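Local coordinates for aerobic respiration control sensor protein ArcB (Escherichia coli, PDB 2A0B), which relays phosphoryl groups through its histidine-containing phosphotransfer domain, the part described here, in the ArcB/ArcA two-component system that represses genes under anaerobic conditions, at residues 55-67 and 82-94. Residues are numbered along the deposited sequence; the frame is centred on the assembly and turned at random. Where two conformers were deposited one is given.
Sequences DKKGIVEEGHKIK and GQQIQSPDLPAWE
His64 ND1 donates to Gln86 OE1 at 2.6 Å, in the plane of both groups though bent at the hydrogen; ring and amide are nearly coplanar, 14° apart. The imidazole's rotation is thereby tied to Gln86, whose CB packs on Val60 O. One helical turn on from His64, Lys67 NZ reaches Gln83 OE1 at 2.6 Å from above the carbonyl plane; its chain, extended from CG anti to the backbone N (chi1 178°), runs alongside Gln83. Shortening Lys67 to an alanine would take away the ammonium, and Gln83 OE1 would probably lose its charged donor, leaving the amide freer to turn. His64 is the phosphorylation site of this HPt four-helix bundle, carried on helix 56-72. That helix comes close to 76-85 at two glycines: a CB modelled on Gly63 would clash with Ile85 CG2, and one on Gly82 with Gly63 O. One turn before Gly63, Ile59 CG2 meets Ile85 CG2 at 3.6 Å. Two consecutive type I turns, Ser87-Leu90 and Leu90-Trp93, fold the chain back, placing Pro88 CB over one Trp93 ring face, while Lys56 CG approaches Trp93 CH2 obliquely at 3.7 Å. Trp93 NE1 donates to Ile85 O, straight at the hydrogen (169°) but from above the carbonyl plane, helping hold the indole; Trp100 and Met104 of helix 93-122 pack on Ile85.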
ATOM      1  N   ASP A  55      -3.210 -17.112 -11.320  1.00 34.88           N
ATOM      2  CA  ASP A  55      -2.182 -16.594 -12.241  1.00 32.76           C
ATOM      3  C   ASP A  55      -1.076 -15.969 -11.403  1.00 32.65           C
ATOM      4  O   ASP A  55      -1.163 -14.810 -10.982  1.00 31.48           O
ATOM      5  CB  ASP A  55      -2.825 -15.598 -13.185  1.00 34.01           C
ATOM      6  CG  ASP A  55      -1.909 -14.842 -14.119  1.00 35.80           C
ATOM      7  OD1 ASP A  55      -0.686 -15.017 -14.126  1.00 34.98           O
ATOM      8  OD2 ASP A  55      -2.393 -13.998 -14.908  1.00 39.77           O
ATOM      9  N   LYS A  56      -0.020 -16.706 -11.085  1.00 30.28           N
ATOM     10  CA  LYS A  56       1.063 -16.284 -10.246  1.00 31.12           C
ATOM     11  C   LYS A  56       1.806 -15.056 -10.790  1.00 30.25           C
ATOM     12  O   LYS A  56       2.048 -14.138 -10.001  1.00 29.00           O
ATOM     13  CB  LYS A  56       2.056 -17.427  -9.985  1.00 31.95           C
ATOM     14  CG  LYS A  56       3.263 -16.949  -9.204  1.00 34.67           C
ATOM     15  CD  LYS A  56       4.414 -17.938  -9.280  1.00 37.11           C
ATOM     16  CE  LYS A  56       4.535 -18.656  -7.957  1.00 37.72           C
ATOM     17  NZ  LYS A  56       5.634 -19.680  -8.005  1.00 38.39           N
ATOM     18  N   LYS A  57       2.052 -15.012 -12.093  1.00 28.85           N
ATOM     19  CA  LYS A  57       2.738 -13.844 -12.663  1.00 30.75           C
ATOM     20  C   LYS A  57       1.868 -12.594 -12.497  1.00 28.17           C
ATOM     21  O   LYS A  57       2.417 -11.519 -12.237  1.00 28.40           O
ATOM     22  CB  LYS A  57       3.102 -14.094 -14.125  1.00 33.96           C
ATOM     23  CG  LYS A  57       3.369 -12.857 -14.964  1.00 38.41           C
ATOM     24  CD  LYS A  57       4.175 -13.176 -16.227  1.00 41.91           C
ATOM     25  CE  LYS A  57       3.982 -12.054 -17.245  1.00 45.16           C
ATOM     26  NZ  LYS A  57       5.144 -11.122 -17.298  1.00 46.97           N
ATOM     27  N   GLY A  58       0.578 -12.726 -12.693  1.00 26.75           N
ATOM     28  CA  GLY A  58      -0.392 -11.629 -12.574  1.00 27.15           C
ATOM     29  C   GLY A  58      -0.425 -11.109 -11.153  1.00 25.64           C
ATOM     30  O   GLY A  58      -0.430  -9.913 -10.853  1.00 24.58           O
ATOM     31  N   ILE A  59      -0.459 -12.027 -10.147  1.00 22.92           N
ATOM     32  CA  ILE A  59      -0.430 -11.626  -8.768  1.00 22.65           C
ATOM     33  C   ILE A  59       0.861 -10.930  -8.386  1.00 21.23           C
ATOM     34  O   ILE A  59       0.818  -9.882  -7.728  1.00 22.78           O
ATOM     35  CB  ILE A  59      -0.580 -12.855  -7.798  1.00 22.97           C
ATOM     36  CG1 ILE A  59      -1.939 -13.523  -8.043  1.00 23.86           C
ATOM     37  CG2 ILE A  59      -0.343 -12.454  -6.352  1.00 23.39           C
ATOM     38  CD1 ILE A  59      -1.945 -14.891  -7.305  1.00 26.32           C
ATOM     39  N   VAL A  60       2.017 -11.423  -8.798  1.00 20.74           N
ATOM     40  CA  VAL A  60       3.292 -10.830  -8.435  1.00 20.68           C
ATOM     41  C   VAL A  60       3.395  -9.448  -9.137  1.00 21.70           C
ATOM     42  O   VAL A  60       3.930  -8.567  -8.476  1.00 21.49           O
ATOM     43  CB  VAL A  60       4.424 -11.780  -8.900  1.00 23.63           C
ATOM     44  CG1 VAL A  60       5.796 -11.117  -8.831  1.00 24.06           C
ATOM     45  CG2 VAL A  60       4.400 -13.035  -8.005  1.00 24.03           C
ATOM     46  N   GLU A  61       2.950  -9.355 -10.359  1.00 23.27           N
ATOM     47  CA  GLU A  61       3.069  -8.061 -11.077  1.00 25.90           C
ATOM     48  C   GLU A  61       2.232  -6.964 -10.434  1.00 24.03           C
ATOM     49  O   GLU A  61       2.691  -5.845 -10.189  1.00 23.02           O
ATOM     50  CB  GLU A  61       2.667  -8.250 -12.545  1.00 30.72           C
ATOM     51  CG  GLU A  61       3.888  -8.400 -13.439  1.00 39.59           C
ATOM     52  CD  GLU A  61       3.638  -9.197 -14.703  1.00 43.51           C
ATOM     53  OE1 GLU A  61       2.463  -9.301 -15.122  1.00 47.11           O
ATOM     54  OE2 GLU A  61       4.616  -9.738 -15.279  1.00 45.76           O
ATOM     55  N   GLU A  62       1.017  -7.327  -9.991  1.00 23.80           N
ATOM     56  CA  GLU A  62       0.137  -6.343  -9.349  1.00 21.42           C
ATOM     57  C   GLU A  62       0.646  -6.035  -7.980  1.00 21.98           C
ATOM     58  O   GLU A  62       0.590  -4.881  -7.447  1.00 19.96           O
ATOM     59  CB  GLU A  62      -1.326  -6.828  -9.390  1.00 22.99           C
ATOM     60  CG  GLU A  62      -2.319  -5.691  -9.230  1.00 25.53           C
ATOM     61  CD  GLU A  62      -2.370  -4.762 -10.443  1.00 27.50           C
ATOM     62  OE1 GLU A  62      -1.725  -5.021 -11.472  1.00 29.49           O
ATOM     63  OE2 GLU A  62      -3.084  -3.751 -10.333  1.00 28.67           O
ATOM     64  N   GLY A  63       1.176  -7.035  -7.219  1.00 18.56           N
ATOM     65  CA  GLY A  63       1.788  -6.771  -5.935  1.00 18.56           C
ATOM     66  C   GLY A  63       2.924  -5.678  -6.056  1.00 19.12           C
ATOM     67  O   GLY A  63       3.033  -4.850  -5.222  1.00 20.33           O
ATOM     68  N   HIS A  64       3.763  -5.888  -7.073  1.00 18.69           N
ATOM     69  CA  HIS A  64       4.884  -4.936  -7.291  1.00 19.31           C
ATOM     70  C   HIS A  64       4.336  -3.543  -7.612  1.00 18.81           C
ATOM     71  O   HIS A  64       4.964  -2.585  -7.080  1.00 21.46           O
ATOM     72  CB  HIS A  64       5.610  -5.491  -8.526  1.00 22.40           C
ATOM     73  CG  HIS A  64       6.843  -4.661  -8.869  1.00 23.01           C
ATOM     74  ND1 HIS A  64       7.946  -4.581  -8.084  1.00 25.85           N
ATOM     75  CD2 HIS A  64       7.016  -3.848  -9.956  1.00 26.76           C
ATOM     76  CE1 HIS A  64       8.850  -3.747  -8.679  1.00 26.79           C
ATOM     77  NE2 HIS A  64       8.276  -3.343  -9.777  1.00 26.78           N
ATOM     78  N   LYS A  65       3.299  -3.463  -8.388  1.00 20.46           N
ATOM     79  CA  LYS A  65       2.719  -2.134  -8.705  1.00 21.65           C
ATOM     80  C   LYS A  65       2.215  -1.446  -7.445  1.00 22.91           C
ATOM     81  O   LYS A  65       2.511  -0.276  -7.147  1.00 21.43           O
ATOM     82  CB  LYS A  65       1.645  -2.308  -9.739  0.50 23.30           C
ATOM     83  CG  LYS A  65       1.138  -1.087 -10.503  0.50 26.35           C
ATOM     84  CD  LYS A  65      -0.083  -1.456 -11.344  0.50 28.26           C
ATOM     85  CE  LYS A  65       0.275  -2.510 -12.379  0.50 29.41           C
ATOM     86  NZ  LYS A  65      -0.904  -2.975 -13.162  0.50 32.38           N
ATOM     87  N   ILE A  66       1.476  -2.233  -6.601  1.00 19.78           N
ATOM     88  CA  ILE A  66       1.017  -1.592  -5.361  1.00 18.78           C
ATOM     89  C   ILE A  66       2.110  -1.251  -4.451  1.00 15.89           C
ATOM     90  O   ILE A  66       2.060  -0.231  -3.704  1.00 18.26           O
ATOM     91  CB  ILE A  66      -0.005  -2.623  -4.698  1.00 19.04           C
ATOM     92  CG1 ILE A  66      -1.252  -2.695  -5.539  1.00 21.27           C
ATOM     93  CG2 ILE A  66      -0.325  -2.153  -3.295  1.00 20.40           C
ATOM     94  CD1 ILE A  66      -2.095  -3.966  -5.233  1.00 23.59           C
ATOM     95  N   LYS A  67       3.202  -2.020  -4.250  1.00 16.70           N
ATOM     96  CA  LYS A  67       4.324  -1.804  -3.421  1.00 17.13           C
ATOM     97  C   LYS A  67       4.918  -0.363  -3.786  1.00 18.64           C
ATOM     98  O   LYS A  67       5.167   0.365  -2.866  1.00 19.02           O
ATOM     99  CB  LYS A  67       5.404  -2.871  -3.618  1.00 21.33           C
ATOM    100  CG  LYS A  67       6.621  -2.607  -2.770  1.00 24.57           C
ATOM    101  CD  LYS A  67       7.813  -3.481  -3.112  1.00 29.28           C
ATOM    102  CE  LYS A  67       9.049  -3.103  -2.289  1.00 31.78           C
ATOM    103  NZ  LYS A  67      10.199  -3.883  -2.883  1.00 34.19           N
ATOM    104  N   GLY A  82       2.664  -5.483  -0.091  1.00 17.43           N
ATOM    105  CA  GLY A  82       2.877  -5.670  -1.525  1.00 17.95           C
ATOM    106  C   GLY A  82       4.267  -6.334  -1.691  1.00 16.04           C
ATOM    107  O   GLY A  82       4.272  -7.135  -2.634  1.00 19.01           O
ATOM    108  N   GLN A  83       5.210  -6.082  -0.867  1.00 17.37           N
ATOM    109  CA  GLN A  83       6.505  -6.780  -0.955  1.00 19.55           C
ATOM    110  C   GLN A  83       6.293  -8.291  -0.743  1.00 20.29           C
ATOM    111  O   GLN A  83       6.786  -9.092  -1.545  1.00 19.89           O
ATOM    112  CB  GLN A  83       7.478  -6.202   0.049  1.00 23.06           C
ATOM    113  CG  GLN A  83       8.741  -7.036   0.212  1.00 24.71           C
ATOM    114  CD  GLN A  83       9.608  -6.993  -1.019  1.00 29.50           C
ATOM    115  OE1 GLN A  83       9.412  -6.182  -1.918  1.00 33.62           O
ATOM    116  NE2 GLN A  83      10.598  -7.895  -1.111  1.00 31.32           N
ATOM    117  N   GLN A  84       5.484  -8.614   0.297  1.00 19.15           N
ATOM    118  CA  GLN A  84       5.240 -10.074   0.492  1.00 20.54           C
ATOM    119  C   GLN A  84       4.509 -10.674  -0.666  1.00 18.08           C
ATOM    120  O   GLN A  84       4.895 -11.765  -1.164  1.00 17.97           O
ATOM    121  CB  GLN A  84       4.400 -10.251   1.784  1.00 18.36           C
ATOM    122  CG  GLN A  84       5.169  -9.913   3.031  1.00 22.52           C
ATOM    123  CD  GLN A  84       4.310  -9.648   4.258  1.00 25.37           C
ATOM    124  OE1 GLN A  84       4.825  -9.182   5.264  1.00 31.96           O
ATOM    125  NE2 GLN A  84       3.002  -9.801   4.231  1.00 31.08           N
ATOM    126  N   ILE A  85       3.466 -10.083  -1.249  1.00 16.87           N
ATOM    127  CA  ILE A  85       2.713 -10.540  -2.371  1.00 17.43           C
ATOM    128  C   ILE A  85       3.573 -10.772  -3.616  1.00 18.10           C
ATOM    129  O   ILE A  85       3.420 -11.708  -4.373  1.00 19.50           O
ATOM    130  CB  ILE A  85       1.514  -9.610  -2.705  1.00 17.29           C
ATOM    131  CG1 ILE A  85       0.524  -9.727  -1.499  1.00 18.90           C
ATOM    132  CG2 ILE A  85       0.808  -9.972  -3.962  1.00 19.68           C
ATOM    133  CD1 ILE A  85      -0.547  -8.655  -1.428  1.00 19.67           C
ATOM    134  N   GLN A  86       4.584  -9.857  -3.794  1.00 18.84           N
ATOM    135  CA  GLN A  86       5.419 -10.098  -4.982  1.00 21.13           C
ATOM    136  C   GLN A  86       6.578 -10.981  -4.668  1.00 22.58           C
ATOM    137  O   GLN A  86       7.503 -11.068  -5.539  1.00 25.47           O
ATOM    138  CB  GLN A  86       5.896  -8.700  -5.540  1.00 20.93           C
ATOM    139  CG  GLN A  86       6.897  -8.031  -4.682  1.00 21.96           C
ATOM    140  CD  GLN A  86       7.863  -7.015  -5.323  1.00 28.51           C
ATOM    141  OE1 GLN A  86       7.448  -6.285  -6.192  1.00 30.47           O
ATOM    142  NE2 GLN A  86       9.088  -6.973  -4.865  1.00 32.43           N
ATOM    143  N   SER A  87       6.629 -11.785  -3.591  1.00 20.01           N
ATOM    144  CA  SER A  87       7.795 -12.582  -3.243  1.00 19.34           C
ATOM    145  C   SER A  87       7.476 -14.099  -3.191  1.00 19.90           C
ATOM    146  O   SER A  87       7.487 -14.603  -2.060  1.00 21.04           O
ATOM    147  CB  SER A  87       8.391 -12.130  -1.935  1.00 22.76           C
ATOM    148  OG  SER A  87       8.907 -10.826  -1.981  1.00 26.89           O
ATOM    149  N   PRO A  88       7.308 -14.732  -4.310  1.00 20.98           N
ATOM    150  CA  PRO A  88       6.945 -16.167  -4.364  1.00 21.73           C
ATOM    151  C   PRO A  88       8.102 -17.023  -3.914  1.00 23.51           C
ATOM    152  O   PRO A  88       7.875 -18.233  -3.685  1.00 24.07           O
ATOM    153  CB  PRO A  88       6.481 -16.450  -5.765  1.00 23.28           C
ATOM    154  CG  PRO A  88       7.145 -15.382  -6.594  1.00 25.75           C
ATOM    155  CD  PRO A  88       7.263 -14.192  -5.696  1.00 23.56           C
ATOM    156  N   ASP A  89       9.288 -16.509  -3.643  1.00 22.50           N
ATOM    157  CA  ASP A  89      10.408 -17.209  -3.074  1.00 24.56           C
ATOM    158  C   ASP A  89      10.197 -17.539  -1.597  1.00 24.11           C
ATOM    159  O   ASP A  89      10.919 -18.347  -1.009  1.00 27.83           O
ATOM    160  CB  ASP A  89      11.698 -16.373  -3.213  1.00 24.11           C
ATOM    161  CG  ASP A  89      11.559 -14.944  -2.668  1.00 24.45           C
ATOM    162  OD1 ASP A  89      10.837 -14.160  -3.297  1.00 24.72           O
ATOM    163  OD2 ASP A  89      12.188 -14.588  -1.675  1.00 28.70           O
ATOM    164  N   LEU A  90       9.253 -16.880  -0.925  1.00 22.65           N
ATOM    165  CA  LEU A  90       9.039 -17.076   0.501  1.00 23.53           C
ATOM    166  C   LEU A  90       8.352 -18.438   0.705  1.00 22.61           C
ATOM    167  O   LEU A  90       7.479 -18.779  -0.037  1.00 23.17           O
ATOM    168  CB  LEU A  90       8.061 -15.961   0.978  1.00 24.15           C
ATOM    169  CG  LEU A  90       8.645 -14.545   1.066  1.00 26.69           C
ATOM    170  CD1 LEU A  90       7.526 -13.551   1.432  1.00 25.69           C
ATOM    171  CD2 LEU A  90       9.781 -14.403   2.025  1.00 26.03           C
ATOM    172  N   PRO A  91       8.867 -19.158   1.682  1.00 25.16           N
ATOM    173  CA  PRO A  91       8.232 -20.476   1.981  1.00 26.78           C
ATOM    174  C   PRO A  91       6.733 -20.391   2.237  1.00 25.55           C
ATOM    175  O   PRO A  91       5.968 -21.311   1.888  1.00 28.16           O
ATOM    176  CB  PRO A  91       8.936 -20.876   3.266  1.00 28.13           C
ATOM    177  CG  PRO A  91      10.218 -20.140   3.334  1.00 29.81           C
ATOM    178  CD  PRO A  91       9.971 -18.839   2.572  1.00 26.53           C
ATOM    179  N   ALA A  92       6.267 -19.332   2.897  1.00 25.08           N
ATOM    180  CA  ALA A  92       4.837 -19.183   3.212  1.00 22.88           C
ATOM    181  C   ALA A  92       3.986 -18.606   2.115  1.00 22.41           C
ATOM    182  O   ALA A  92       2.789 -18.390   2.178  1.00 21.35           O
ATOM    183  CB  ALA A  92       4.727 -18.295   4.442  1.00 25.28           C
ATOM    184  N   TRP A  93       4.566 -18.219   0.921  1.00 18.77           N
ATOM    185  CA  TRP A  93       3.796 -17.559  -0.104  1.00 18.70           C
ATOM    186  C   TRP A  93       2.534 -18.229  -0.579  1.00 18.91           C
ATOM    187  O   TRP A  93       1.445 -17.709  -0.635  1.00 18.82           O
ATOM    188  CB  TRP A  93       4.715 -17.193  -1.344  1.00 19.67           C
ATOM    189  CG  TRP A  93       4.065 -16.296  -2.356  1.00 18.89           C
ATOM    190  CD1 TRP A  93       4.153 -14.890  -2.325  1.00 19.98           C
ATOM    191  CD2 TRP A  93       3.281 -16.606  -3.475  1.00 19.09           C
ATOM    192  NE1 TRP A  93       3.472 -14.427  -3.412  1.00 20.11           N
ATOM    193  CE2 TRP A  93       2.900 -15.391  -4.165  1.00 20.24           C
ATOM    194  CE3 TRP A  93       2.823 -17.801  -4.067  1.00 21.73           C
ATOM    195  CZ2 TRP A  93       2.131 -15.419  -5.301  1.00 20.70           C
ATOM    196  CZ3 TRP A  93       2.055 -17.786  -5.203  1.00 21.59           C
ATOM    197  CH2 TRP A  93       1.671 -16.592  -5.842  1.00 23.37           C
ATOM    198  N   GLU A  94       2.631 -19.555  -0.927  1.00 18.95           N
ATOM    199  CA  GLU A  94       1.441 -20.232  -1.408  1.00 23.15           C
ATOM    200  C   GLU A  94       0.361 -20.321  -0.281  1.00 19.17           C
ATOM    201  O   GLU A  94      -0.798 -20.170  -0.676  1.00 22.44           O
ATOM    202  CB  GLU A  94       1.859 -21.676  -1.801  1.00 26.96           C
ATOM    203  CG  GLU A  94       2.545 -21.746  -3.155  1.00 33.20           C
ATOM    204  CD  GLU A  94       1.649 -21.667  -4.363  1.00 37.67           C
ATOM    205  OE1 GLU A  94       0.413 -21.836  -4.281  1.00 41.68           O
ATOM    206  OE2 GLU A  94       2.148 -21.437  -5.500  1.00 39.80           O
TER